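Local coordinates for coatomer subunit delta (PDB 5FJZ), which forms part of coatomer, the coat that probably returns dilysine-tagged proteins from Golgi to ER, and through this mu-homology domain binds a tryptophan-based motif of the tether protein Dsl1, at residues I19-N24 and S235-A240; D139-Y144 and A202-F207; L152-F157 and S191-K196; I159-Q164 and I209-E214. All blocks are in the same frame, centred on the assembly; numbering follows the deposited sequence. Where two conformers were deposited one is given.

In the fold
All four contacts belong to the mu-homology domain, a fold built of beta strands. Interaction 1 is buried nearest the centre of the chain, where a carboxylate from strand 15-27 grips a turn. Interactions 2 and 3 are backbone-paired strands of two different sheets. Their apolar faces meet, Leu205 and Phe207 lying on Phe157, Ile192 and Ile194, while their other faces are more exposed and carry Glu143 and Lys193. Interaction 4 uses the end of strand 202-210, shared with interaction 2, and the loop that continues from the strand of interaction 3. It holds by apolar side chains, without a clear hydrogen bond between its segments, and borders another subunit.

Interaction 1 of 4, residues I19-N24 and S235-A240; sequences IKEVIN and SFTGMA
Glu21 reaches from strand 15-27 into the turn at 235-238, and its carboxylate carries the polar part of this contact. CG stands anti to the carbonyl carbon (chi1 -64°), the chain continues extended, and the carboxylate lies at the turn. OE1 of Glu21 accepts the backbone N-H of Thr237 through its syn lone pair, with 3.1 Å between Thr237 N and OE1. OE2 of Glu21 faces two hydroxyls: Thr237 OG1 donates to it at 2.5 Å, a doubtfully short length, and Ser235 OG makes a weak bond at 3.1 Å. Thr237 OG1 lies between its backbone N and carbonyl carbon (chi1 57°), where it meets Glu21 OE2. Ser235 OG also accepts Met239 N at 2.9 Å, tying the type I turn from Ser235 to Gly238 to the residue after it. An alanine in place of Glu21 would probably leave the Thr237 amide and both hydroxyls without this acceptor and let the turn shift against the strand.

Beside this polar group Ile19 supplies the apolar part. Its CG2 lies 3.6 Å from Ser235 CB and 3.7 Å from Met239 CG, and the Ile19 and Met239 side chains cross at about a right angle. Met239 then bends away to Ile62 and Phe71. The loop between strands 220-229 and 241-246 is thereby laid over strand 15-27 in the mixed sheet of the mu-homology domain, with Leu38 of strand 33-46 touching Phe236 and Thr237. From strand 104-113, Trp109 packs on Ile19, Thr237 and Met239 and gives its NE1 hydrogen to Glu21 OE2.

Interaction 2 of 4, residues D139-Y144 and A202-F207; sequences DVIIEY and AGALAF
Val140 and Phe207 form the apolar centre of this antiparallel strand pair, the middle of a four-stranded sheet in the mu-homology domain. Their side chains lie side by side and point the same way. Val140 CB sits over one face of the Phe207 ring, offset toward the rim, in a CH-pi contact of 4.0 Å to the ring centroid, while Ile142 CD1 comes to the ring edge, in its plane, 3.9 Å from Phe207 CE1. Leu205 and Phe207 pack on strands 155-159 and 190-194, and Ile142 on Phe157.

Farther along that face, Tyr144 has CG between its backbone N and carbonyl carbon (chi1 52°), and the ring lies across the neighbouring strand. Gly203 C stands 3.5 Å above the ring plane, over its centre, and Gly203 CA makes a CH-pi contact with the same ring. The ring packs closely on this glycine, which has no side chain. An alanine in place of Tyr144 would probably uncover the Gly203 peptide and open a gap beside Leu123, Leu125 and Phe157.

Six backbone hydrogen bonds join Val140 with Phe207, Ile142 with Leu205 and Tyr144 with Gly203, the shortest running 2.7 Å from Leu205 N to Ile142 O. On the opposite face the contacts are fewer: Ile141 CG1 meets Ala206 CB at 4.1 Å, and Glu143 lays its CG beside Ala204 CB. At the polar edge Asp139 OD1 is hydrogen-bonded to Thr208 OG1, and Asp139 CA passes 3.6 Å from Phe207 O.

Interaction 3 of 4, residues L152-F157 and S191-K196; sequences LADVIF and SIKISK
Asp154 and Val155 both face Ile194, a G1 beta bulge in an antiparallel strand pair. Asp154 takes the left-handed backbone form (phi 52°, psi 57°) that this bulge needs at its first position. Its N-H bonds to Ser195 O at 2.8 Å, approaching from well above the carbonyl plane. Val155 N makes a weak bond to Ile194 O, whereas the return bond from Ile194 N to Val155 O is short and nearly straight, at 2.8 Å. Past the bulge the pairing is regular, Phe157 and Ile192 exchanging two backbone bonds.

Among the side chains, Lys193 and Asp154 lie alongside each other, pointing the same way. Lys193 CG is anti to the backbone N, and farther out a bend at chi3 (108°) places CE 3.4 Å from Asp154 OD1. Lys193 NZ stays 4.5 Å from Asp154 OD1, beyond a salt bridge, and forms one with Glu180 instead. Ile156 crosses Lys193 obliquely and sets CG2 against Ser191 CB at 3.8 Å, while the hydroxyl of Ser191 is hydrogen-bonded to Thr158.

On the other face, the Phe157 ring turns an edge to Ile192 O, and Ile142, Tyr144 and Leu205 of the neighbouring sheet pack on it. The chain turns a corner at Asp154 and again at Ser195, so that Ala153 and Lys196 pair in a separate two-stranded sheet. One water spans the two corners, donating to Asp154 OD1 at 2.9 Å and hydrogen-bonded to Ser195 OG at 2.8 Å.

Interaction 4 of 4, residues I159-Q164 and I209-E214; sequences IPVFPQ and IEAPYE
Ile209 CD1 meets Val161 CG2 tip to tip at 3.5 Å because Ile209 is stretched out, its CG1 anti to the backbone N (chi1 -170°) and CD1 anti in turn (chi2 166°). Val161 contributes the methyl held between its backbone N and carbonyl carbon. An inverse gamma turn centred on Pro160, with Val161 N bonded to Ile159 O at 2.9 Å, folds the loop so that Ile159 and Val161 both face Ile209. Ile159 CB lies 4.1 Å from Ile209 CD1. Pro163 lays its CG 3.7 Å from Ile209 CG1, and its CB rests 3.6 Å from Glu210 CB. The extended Glu210 side chain carries OE1 past Gln164 CB to a weak hydrogen bond with the backbone N of Glu165.

The contact thus sets the loop after strand 155-159 against the end of strand 202-210, with Leu217 packing on Ile209 and Ala211. Beyond the contact, Gln164 NE2 bonds to Ala96 O of a second subunit, another copy of this protein, and the Gln164 side chain touches an apolar residue of a bound peptide. Thr190, which begins strand 190-194, holds the loop through backbone hydrogen bonding with Ile159 and its OG1 to Val161 O.

Interaction 1 of 4, residues I19-N24 and S235-A240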
loop_
_atom_site.group_PDB
_atom_site.type_symbol
_atom_site.label_atom_id
_atom_site.label_comp_id
_atom_site.label_asym_id
_atom_site.label_seq_id
_atom_site.Cartn_x
_atom_site.Cartn_y
_atom_site.Cartn_z
ATOM N N ILE A 19 -15.504 -15.703 12.755
ATOM C CA ILE A 19 -16.269 -14.550 12.414
ATOM C C ILE A 19 -15.497 -13.338 12.926
ATOM O O ILE A 19 -15.331 -13.165 14.184
ATOM C CB ILE A 19 -17.657 -14.628 13.079
ATOM C CG1 ILE A 19 -18.413 -15.879 12.599
ATOM C CG2 ILE A 19 -18.490 -13.391 12.789
ATOM C CD1 ILE A 19 -19.691 -16.183 13.383
ATOM N N LYS A 20 -14.954 -12.561 11.994
ATOM C CA LYS A 20 -13.977 -11.512 12.374
ATOM C C LYS A 20 -14.515 -10.169 12.044
ATOM O O LYS A 20 -14.930 -9.941 10.896
ATOM C CB LYS A 20 -12.675 -11.767 11.617
ATOM C CG LYS A 20 -11.911 -13.003 12.053
ATOM C CD LYS A 20 -10.662 -13.231 11.160
ATOM C CE LYS A 20 -9.624 -14.034 11.904
ATOM N NZ LYS A 20 -8.623 -14.654 10.974
ATOM N N GLU A 21 -14.626 -9.281 13.023
ATOM C CA GLU A 21 -15.078 -7.894 12.806
ATOM C C GLU A 21 -14.039 -6.879 13.185
ATOM O O GLU A 21 -13.233 -7.072 14.158
ATOM C CB GLU A 21 -16.430 -7.600 13.481
ATOM C CG GLU A 21 -17.485 -8.472 12.834
ATOM C CD GLU A 21 -18.868 -8.372 13.411
ATOM O OE1 GLU A 21 -18.977 -8.018 14.619
ATOM O OE2 GLU A 21 -19.839 -8.599 12.646
ATOM N N VAL A 22 -13.916 -5.864 12.350
ATOM C CA VAL A 22 -12.969 -4.755 12.544
ATOM C C VAL A 22 -13.701 -3.428 12.546
ATOM O O VAL A 22 -14.557 -3.197 11.734
ATOM C CB VAL A 22 -11.952 -4.715 11.388
ATOM C CG1 VAL A 22 -11.013 -3.534 11.499
ATOM C CG2 VAL A 22 -11.181 -5.998 11.327
ATOM N N ILE A 23 -13.403 -2.597 13.549
ATOM C CA ILE A 23 -14.139 -1.365 13.774
ATOM C C ILE A 23 -13.199 -0.191 13.622
ATOM O O ILE A 23 -12.178 -0.137 14.313
ATOM C CB ILE A 23 -14.907 -1.354 15.123
ATOM C CG1 ILE A 23 -15.699 -0.038 15.357
ATOM C CG2 ILE A 23 -13.982 -1.654 16.306
ATOM C CD1 ILE A 23 -16.869 0.104 14.431
ATOM N N ASN A 24 -13.603 0.762 12.799
ATOM C CA ASN A 24 -13.040 2.081 12.712
ATOM C C ASN A 24 -14.033 3.083 13.348
ATOM O O ASN A 24 -15.296 2.976 13.158
ATOM C CB ASN A 24 -12.840 2.561 11.265
ATOM C CG ASN A 24 -11.865 1.705 10.449
ATOM O OD1 ASN A 24 -12.153 1.368 9.312
ATOM N ND2 ASN A 24 -10.807 1.308 11.007
ATOM N N SER A 235 -20.807 -12.712 17.113
ATOM C CA SER A 235 -19.996 -11.516 16.891
ATOM C C SER A 235 -20.613 -10.271 17.486
ATOM O O SER A 235 -21.825 -10.253 17.851
ATOM C CB SER A 235 -19.783 -11.252 15.348
ATOM O OG SER A 235 -20.933 -10.609 14.755
ATOM N N PHE A 236 -19.841 -9.195 17.465
ATOM C CA PHE A 236 -20.334 -7.849 17.798
ATOM C C PHE A 236 -21.671 -7.487 17.128
ATOM O O PHE A 236 -22.548 -6.908 17.754
ATOM C CB PHE A 236 -19.252 -6.732 17.592
ATOM C CG PHE A 236 -19.683 -5.318 18.020
ATOM C CD1 PHE A 236 -19.936 -4.993 19.380
ATOM C CD2 PHE A 236 -19.756 -4.279 17.088
ATOM C CE1 PHE A 236 -20.279 -3.690 19.762
ATOM C CE2 PHE A 236 -20.099 -2.964 17.476
ATOM C CZ PHE A 236 -20.373 -2.673 18.798
ATOM N N THR A 237 -21.798 -7.713 15.847
ATOM C CA THR A 237 -23.041 -7.258 15.161
ATOM C C THR A 237 -24.107 -8.356 15.262
ATOM O O THR A 237 -25.175 -8.210 14.692
ATOM C CB THR A 237 -22.796 -6.955 13.705
ATOM O OG1 THR A 237 -22.250 -8.140 13.109
ATOM C CG2 THR A 237 -21.856 -5.769 13.567
ATOM N N GLY A 238 -23.809 -9.461 15.934
ATOM C CA GLY A 238 -24.771 -10.597 15.999
ATOM C C GLY A 238 -24.596 -11.746 15.033
ATOM O O GLY A 238 -25.428 -12.624 14.985
ATOM N N MET A 239 -23.543 -11.748 14.189
ATOM C CA MET A 239 -23.317 -12.877 13.321
ATOM C C MET A 239 -22.955 -14.137 14.110
ATOM O O MET A 239 -22.185 -14.096 15.065
ATOM C CB MET A 239 -22.192 -12.480 12.281
ATOM C CG MET A 239 -21.807 -13.520 11.161
ATOM S SD MET A 239 -23.099 -14.162 10.071
ATOM C CE MET A 239 -23.598 -12.676 9.202
ATOM N N ALA A 240 -23.517 -15.259 13.671
ATOM C CA ALA A 240 -23.357 -16.530 14.383
ATOM C C ALA A 240 -23.850 -17.673 13.461
ATOM O O ALA A 240 -24.499 -17.455 12.474
ATOM C CB ALA A 240 -24.179 -16.501 15.667
#

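Interaction 2 of 4, residues D139-Y144 and A202-F207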
loop_
_atom_site.group_PDB
_atom_site.type_symbol
_atom_site.label_atom_id
_atom_site.label_comp_id
_atom_site.label_asym_id
_atom_site.label_seq_id
_atom_site.Cartn_x
_atom_site.Cartn_y
_atom_site.Cartn_z
ATOM N N ASP A 139 -1.342 17.763 31.090
ATOM C CA ASP A 139 -2.056 16.848 31.912
ATOM C C ASP A 139 -3.279 16.418 31.072
ATOM O O ASP A 139 -4.127 17.225 30.674
ATOM C CB ASP A 139 -2.509 17.446 33.275
ATOM C CG ASP A 139 -1.360 17.836 34.190
ATOM O OD1 ASP A 139 -0.238 17.308 34.150
ATOM O OD2 ASP A 139 -1.570 18.713 35.029
ATOM N N VAL A 140 -3.275 15.154 30.680
ATOM C CA VAL A 140 -4.259 14.584 29.837
ATOM C C VAL A 140 -5.152 13.672 30.574
ATOM O O VAL A 140 -4.683 12.848 31.375
ATOM C CB VAL A 140 -3.584 13.746 28.711
ATOM C CG1 VAL A 140 -4.612 13.152 27.781
ATOM C CG2 VAL A 140 -2.601 14.618 27.918
ATOM N N ILE A 141 -6.441 13.714 30.244
ATOM C CA ILE A 141 -7.378 12.744 30.712
ATOM C C ILE A 141 -8.141 12.178 29.502
ATOM O O ILE A 141 -8.742 12.912 28.715
ATOM C CB ILE A 141 -8.419 13.378 31.725
ATOM C CG1 ILE A 141 -7.703 13.923 32.952
ATOM C CG2 ILE A 141 -9.507 12.355 32.085
ATOM C CD1 ILE A 141 -8.608 14.558 34.027
ATOM N N ILE A 142 -8.061 10.884 29.371
ATOM C CA ILE A 142 -8.836 10.164 28.396
ATOM C C ILE A 142 -9.929 9.447 29.143
ATOM O O ILE A 142 -9.693 8.500 29.935
ATOM C CB ILE A 142 -7.975 9.101 27.605
ATOM C CG1 ILE A 142 -6.801 9.773 26.944
ATOM C CG2 ILE A 142 -8.896 8.473 26.527
ATOM C CD1 ILE A 142 -5.757 8.816 26.316
ATOM N N GLU A 143 -11.148 9.769 28.769
ATOM C CA GLU A 143 -12.301 9.084 29.311
ATOM C C GLU A 143 -12.928 8.188 28.322
ATOM O O GLU A 143 -13.079 8.511 27.199
ATOM C CB GLU A 143 -13.363 10.108 29.734
ATOM C CG GLU A 143 -12.931 10.729 31.047
ATOM C CD GLU A 143 -13.826 11.834 31.497
ATOM O OE1 GLU A 143 -14.474 12.481 30.622
ATOM O OE2 GLU A 143 -13.869 12.024 32.742
ATOM N N TYR A 144 -13.218 7.010 28.776
ATOM C CA TYR A 144 -13.765 5.952 27.952
ATOM C C TYR A 144 -14.996 5.324 28.600
ATOM O O TYR A 144 -15.130 5.272 29.843
ATOM C CB TYR A 144 -12.697 4.912 27.702
ATOM C CG TYR A 144 -11.977 4.359 28.929
ATOM C CD1 TYR A 144 -12.515 3.318 29.678
ATOM C CD2 TYR A 144 -10.732 4.830 29.273
ATOM C CE1 TYR A 144 -11.872 2.844 30.829
ATOM C CE2 TYR A 144 -10.054 4.323 30.369
ATOM C CZ TYR A 144 -10.637 3.363 31.164
ATOM O OH TYR A 144 -9.950 2.872 32.289
ATOM N N ALA A 202 -17.505 2.749 32.598
ATOM C CA ALA A 202 -16.906 3.992 32.256
ATOM C C ALA A 202 -15.706 4.268 33.182
ATOM O O ALA A 202 -15.724 4.012 34.396
ATOM C CB ALA A 202 -17.873 5.093 32.311
ATOM N N GLY A 203 -14.632 4.690 32.592
ATOM C CA GLY A 203 -13.391 4.899 33.325
ATOM C C GLY A 203 -12.565 5.948 32.683
ATOM O O GLY A 203 -12.981 6.611 31.724
ATOM N N ALA A 204 -11.327 6.069 33.154
ATOM C CA ALA A 204 -10.458 7.144 32.703
ATOM C C ALA A 204 -9.030 6.765 32.831
ATOM O O ALA A 204 -8.619 6.008 33.792
ATOM C CB ALA A 204 -10.716 8.396 33.541
ATOM N N LEU A 205 -8.247 7.323 31.945
ATOM C CA LEU A 205 -6.767 7.270 32.069
ATOM C C LEU A 205 -6.232 8.680 32.112
ATOM O O LEU A 205 -6.444 9.474 31.176
ATOM C CB LEU A 205 -6.185 6.517 30.845
ATOM C CG LEU A 205 -4.674 6.511 30.687
ATOM C CD1 LEU A 205 -3.997 5.796 31.835
ATOM C CD2 LEU A 205 -4.200 5.813 29.381
ATOM N N ALA A 206 -5.328 8.934 33.060
ATOM C CA ALA A 206 -4.795 10.226 33.238
ATOM C C ALA A 206 -3.294 10.209 33.372
ATOM O O ALA A 206 -2.735 9.365 34.083
ATOM C CB ALA A 206 -5.475 10.881 34.510
ATOM N N PHE A 207 -2.636 11.125 32.694
ATOM C CA PHE A 207 -1.174 11.196 32.694
ATOM C C PHE A 207 -0.711 12.536 32.308
ATOM O O PHE A 207 -1.479 13.341 31.751
ATOM C CB PHE A 207 -0.585 10.079 31.782
ATOM C CG PHE A 207 -1.113 10.143 30.411
ATOM C CD1 PHE A 207 -2.397 9.663 30.109
ATOM C CD2 PHE A 207 -0.452 10.797 29.465
ATOM C CE1 PHE A 207 -2.915 9.780 28.810
ATOM C CE2 PHE A 207 -0.969 10.944 28.190
ATOM C CZ PHE A 207 -2.203 10.407 27.854
#

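Interaction 3 of 4, residues L152-F157 and S191-K196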
loop_
_atom_site.group_PDB
_atom_site.type_symbol
_atom_site.label_atom_id
_atom_site.label_comp_id
_atom_site.label_asym_id
_atom_site.label_seq_id
_atom_site.Cartn_x
_atom_site.Cartn_y
_atom_site.Cartn_z
ATOM N N LEU A 152 -12.660 -5.753 28.010
ATOM C CA LEU A 152 -11.546 -5.600 27.091
ATOM C C LEU A 152 -10.258 -5.643 27.912
ATOM O O LEU A 152 -10.127 -4.911 28.925
ATOM C CB LEU A 152 -11.619 -4.283 26.359
ATOM C CG LEU A 152 -12.706 -4.096 25.331
ATOM C CD1 LEU A 152 -12.700 -2.682 24.844
ATOM C CD2 LEU A 152 -12.498 -5.059 24.174
ATOM N N ALA A 153 -9.332 -6.507 27.509
ATOM C CA ALA A 153 -8.074 -6.652 28.222
ATOM C C ALA A 153 -6.960 -6.006 27.428
ATOM O O ALA A 153 -7.036 -5.967 26.180
ATOM C CB ALA A 153 -7.765 -8.112 28.445
ATOM N N ASP A 154 -5.972 -5.455 28.112
ATOM C CA ASP A 154 -4.769 -4.903 27.447
ATOM C C ASP A 154 -5.091 -3.934 26.340
ATOM O O ASP A 154 -4.594 -4.051 25.186
ATOM C CB ASP A 154 -3.881 -6.076 26.910
ATOM C CG ASP A 154 -3.332 -6.964 28.042
ATOM O OD1 ASP A 154 -3.210 -6.500 29.186
ATOM O OD2 ASP A 154 -3.006 -8.131 27.787
ATOM N N VAL A 155 -5.830 -2.891 26.672
ATOM C CA VAL A 155 -6.164 -1.777 25.766
ATOM C C VAL A 155 -5.037 -0.722 25.772
ATOM O O VAL A 155 -4.522 -0.343 26.815
ATOM C CB VAL A 155 -7.445 -1.143 26.228
ATOM C CG1 VAL A 155 -7.900 0.025 25.346
ATOM C CG2 VAL A 155 -8.533 -2.199 26.341
ATOM N N ILE A 156 -4.620 -0.319 24.598
ATOM C CA ILE A 156 -3.465 0.517 24.404
ATOM C C ILE A 156 -3.851 1.854 23.809
ATOM O O ILE A 156 -4.528 1.955 22.753
ATOM C CB ILE A 156 -2.402 -0.199 23.571
ATOM C CG1 ILE A 156 -1.964 -1.443 24.366
ATOM C CG2 ILE A 156 -1.198 0.705 23.402
ATOM C CD1 ILE A 156 -0.974 -2.318 23.643
ATOM N N PHE A 157 -3.474 2.909 24.518
ATOM C CA PHE A 157 -3.613 4.286 24.003
ATOM C C PHE A 157 -2.284 4.854 23.528
ATOM O O PHE A 157 -1.262 4.738 24.251
ATOM C CB PHE A 157 -4.192 5.184 25.130
ATOM C CG PHE A 157 -5.498 4.690 25.666
ATOM C CD1 PHE A 157 -5.503 3.698 26.677
ATOM C CD2 PHE A 157 -6.671 5.218 25.242
ATOM C CE1 PHE A 157 -6.713 3.190 27.144
ATOM C CE2 PHE A 157 -7.883 4.739 25.688
ATOM C CZ PHE A 157 -7.890 3.748 26.678
ATOM N N SER A 191 3.039 4.850 23.974
ATOM C CA SER A 191 1.917 3.955 24.175
ATOM C C SER A 191 1.768 3.583 25.645
ATOM O O SER A 191 2.743 3.187 26.322
ATOM C CB SER A 191 2.013 2.672 23.366
ATOM O OG SER A 191 1.925 2.977 21.969
ATOM N N ILE A 192 0.536 3.654 26.109
ATOM C CA ILE A 192 0.160 3.338 27.512
ATOM C C ILE A 192 -0.885 2.280 27.492
ATOM O O ILE A 192 -1.928 2.416 26.843
ATOM C CB ILE A 192 -0.401 4.584 28.309
ATOM C CG1 ILE A 192 0.630 5.681 28.305
ATOM C CG2 ILE A 192 -0.785 4.083 29.721
ATOM C CD1 ILE A 192 0.080 7.077 28.688
ATOM N N LYS A 193 -0.665 1.228 28.248
ATOM C CA LYS A 193 -1.582 0.156 28.304
ATOM C C LYS A 193 -2.328 0.151 29.561
ATOM O O LYS A 193 -1.744 0.308 30.628
ATOM C CB LYS A 193 -0.822 -1.150 28.243
ATOM C CG LYS A 193 -1.631 -2.429 28.376
ATOM C CD LYS A 193 -0.941 -3.636 27.696
ATOM C CE LYS A 193 -0.377 -4.615 28.684
ATOM N NZ LYS A 193 0.599 -4.052 29.628
ATOM N N ILE A 194 -3.599 -0.169 29.461
ATOM C CA ILE A 194 -4.433 -0.431 30.606
ATOM C C ILE A 194 -4.791 -1.913 30.633
ATOM O O ILE A 194 -5.106 -2.520 29.593
ATOM C CB ILE A 194 -5.662 0.518 30.584
ATOM C CG1 ILE A 194 -5.381 1.621 31.583
ATOM C CG2 ILE A 194 -6.968 -0.125 30.993
ATOM C CD1 ILE A 194 -6.157 2.857 31.227
ATOM N N SER A 195 -4.751 -2.506 31.807
ATOM C CA SER A 195 -4.975 -3.947 31.946
ATOM C C SER A 195 -6.344 -4.435 31.565
ATOM O O SER A 195 -6.470 -5.444 30.872
ATOM C CB SER A 195 -4.672 -4.376 33.394
ATOM O OG SER A 195 -3.931 -5.567 33.368
ATOM N N LYS A 196 -7.385 -3.698 31.972
ATOM C CA LYS A 196 -8.758 -4.051 31.702
ATOM C C LYS A 196 -9.676 -2.844 31.574
ATOM O O LYS A 196 -9.517 -1.856 32.314
ATOM C CB LYS A 196 -9.361 -4.851 32.885
ATOM C CG LYS A 196 -8.733 -6.223 33.133
ATOM C CD LYS A 196 -9.266 -6.802 34.440
ATOM C CE LYS A 196 -8.284 -7.767 35.097
ATOM N NZ LYS A 196 -8.221 -9.078 34.388
HETATM O O HOH W 1 -1.891 -5.264 31.403
#

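Interaction 4 of 4, residues I159-Q164 and I209-E214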
loop_
_atom_site.group_PDB
_atom_site.type_symbol
_atom_site.label_atom_id
_atom_site.label_comp_id
_atom_site.label_asym_id
_atom_site.label_seq_id
_atom_site.Cartn_x
_atom_site.Cartn_y
_atom_site.Cartn_z
ATOM N N ILE A 159 -0.188 8.165 21.964
ATOM C CA ILE A 159 -0.060 9.558 21.813
ATOM C C ILE A 159 1.117 9.801 20.896
ATOM O O ILE A 159 2.230 9.317 21.177
ATOM C CB ILE A 159 0.244 10.295 23.193
ATOM C CG1 ILE A 159 -0.685 9.795 24.268
ATOM C CG2 ILE A 159 0.122 11.793 22.976
ATOM C CD1 ILE A 159 -2.165 9.967 23.949
ATOM N N PRO A 160 0.933 10.601 19.807
ATOM C CA PRO A 160 1.983 10.797 18.742
ATOM C C PRO A 160 3.127 11.804 19.033
ATOM O O PRO A 160 3.464 12.657 18.200
ATOM C CB PRO A 160 1.190 11.230 17.566
ATOM C CG PRO A 160 0.056 11.985 18.187
ATOM C CD PRO A 160 -0.326 11.200 19.412
ATOM N N VAL A 161 3.786 11.585 20.158
ATOM C CA VAL A 161 4.864 12.436 20.601
ATOM C C VAL A 161 5.914 11.516 21.147
ATOM O O VAL A 161 5.641 10.352 21.462
ATOM C CB VAL A 161 4.399 13.503 21.625
ATOM C CG1 VAL A 161 3.462 14.470 20.997
ATOM C CG2 VAL A 161 3.793 12.889 22.829
ATOM N N PHE A 162 7.138 12.009 21.213
ATOM C CA PHE A 162 8.245 11.218 21.754
ATOM C C PHE A 162 8.966 12.086 22.800
ATOM O O PHE A 162 9.889 12.828 22.425
ATOM C CB PHE A 162 9.287 10.909 20.630
ATOM C CG PHE A 162 8.764 9.998 19.549
ATOM C CD1 PHE A 162 7.944 10.508 18.571
ATOM C CD2 PHE A 162 8.974 8.666 19.604
ATOM C CE1 PHE A 162 7.377 9.677 17.617
ATOM C CE2 PHE A 162 8.391 7.814 18.687
ATOM C CZ PHE A 162 7.607 8.324 17.680
ATOM N N PRO A 163 8.515 12.066 24.051
ATOM C CA PRO A 163 9.011 13.127 24.934
ATOM C C PRO A 163 10.386 12.795 25.485
ATOM O O PRO A 163 10.690 11.620 25.648
ATOM C CB PRO A 163 7.969 13.161 26.065
ATOM C CG PRO A 163 7.201 11.891 25.970
ATOM C CD PRO A 163 7.302 11.391 24.576
ATOM N N GLN A 164 11.187 13.824 25.758
ATOM C CA GLN A 164 12.470 13.661 26.479
ATOM C C GLN A 164 12.165 13.010 27.844
ATOM O O GLN A 164 12.619 11.890 28.121
ATOM C CB GLN A 164 13.207 15.024 26.580
ATOM C CG GLN A 164 13.704 15.559 25.246
ATOM C CD GLN A 164 14.926 14.791 24.727
ATOM O OE1 GLN A 164 16.031 14.858 25.301
ATOM N NE2 GLN A 164 14.745 14.090 23.610
ATOM N N ILE A 209 2.372 14.280 30.038
ATOM C CA ILE A 209 3.284 14.002 28.943
ATOM C C ILE A 209 3.761 15.301 28.370
ATOM O O ILE A 209 3.010 16.266 28.248
ATOM C CB ILE A 209 2.599 13.096 27.859
ATOM C CG1 ILE A 209 3.627 12.597 26.832
ATOM C CG2 ILE A 209 1.465 13.825 27.159
ATOM C CD1 ILE A 209 3.067 11.435 25.954
ATOM N N GLU A 210 5.042 15.346 27.972
ATOM C CA GLU A 210 5.618 16.521 27.272
ATOM C C GLU A 210 5.190 16.605 25.815
ATOM O O GLU A 210 5.243 15.611 25.133
ATOM C CB GLU A 210 7.145 16.460 27.248
ATOM C CG GLU A 210 7.827 16.802 28.554
ATOM C CD GLU A 210 9.337 16.900 28.391
ATOM O OE1 GLU A 210 9.873 16.454 27.333
ATOM O OE2 GLU A 210 9.985 17.427 29.323
ATOM N N ALA A 211 4.806 17.796 25.359
ATOM C CA ALA A 211 4.556 18.077 23.987
ATOM C C ALA A 211 4.763 19.554 23.771
ATOM O O ALA A 211 4.597 20.342 24.701
ATOM C CB ALA A 211 3.099 17.717 23.641
ATOM N N PRO A 212 5.050 19.961 22.517
ATOM C CA PRO A 212 5.318 21.370 22.255
ATOM C C PRO A 212 4.100 22.277 22.221
ATOM O O PRO A 212 4.225 23.464 22.511
ATOM C CB PRO A 212 6.022 21.352 20.883
ATOM C CG PRO A 212 5.724 20.035 20.264
ATOM C CD PRO A 212 5.428 19.094 21.395
ATOM N N TYR A 213 2.943 21.746 21.841
ATOM C CA TYR A 213 1.666 22.491 21.879
ATOM C C TYR A 213 0.570 21.435 21.895
ATOM O O TYR A 213 0.820 20.293 21.572
ATOM C CB TYR A 213 1.498 23.480 20.731
ATOM C CG TYR A 213 1.805 22.861 19.386
ATOM C CD1 TYR A 213 0.798 22.247 18.665
ATOM C CD2 TYR A 213 3.101 22.882 18.851
ATOM C CE1 TYR A 213 1.045 21.626 17.466
ATOM C CE2 TYR A 213 3.365 22.284 17.640
ATOM C CZ TYR A 213 2.322 21.672 16.948
ATOM O OH TYR A 213 2.537 21.103 15.763
ATOM N N GLU A 214 -0.603 21.832 22.406
ATOM C CA GLU A 214 -1.737 20.972 22.618
ATOM C C GLU A 214 -2.080 20.118 21.383
ATOM O O GLU A 214 -2.294 18.917 21.514
ATOM C CB GLU A 214 -2.921 21.816 23.049
ATOM C CG GLU A 214 -4.127 21.003 23.424
ATOM C CD GLU A 214 -5.104 21.782 24.283
ATOM O OE1 GLU A 214 -4.698 22.681 25.045
ATOM O OE2 GLU A 214 -6.295 21.504 24.186
#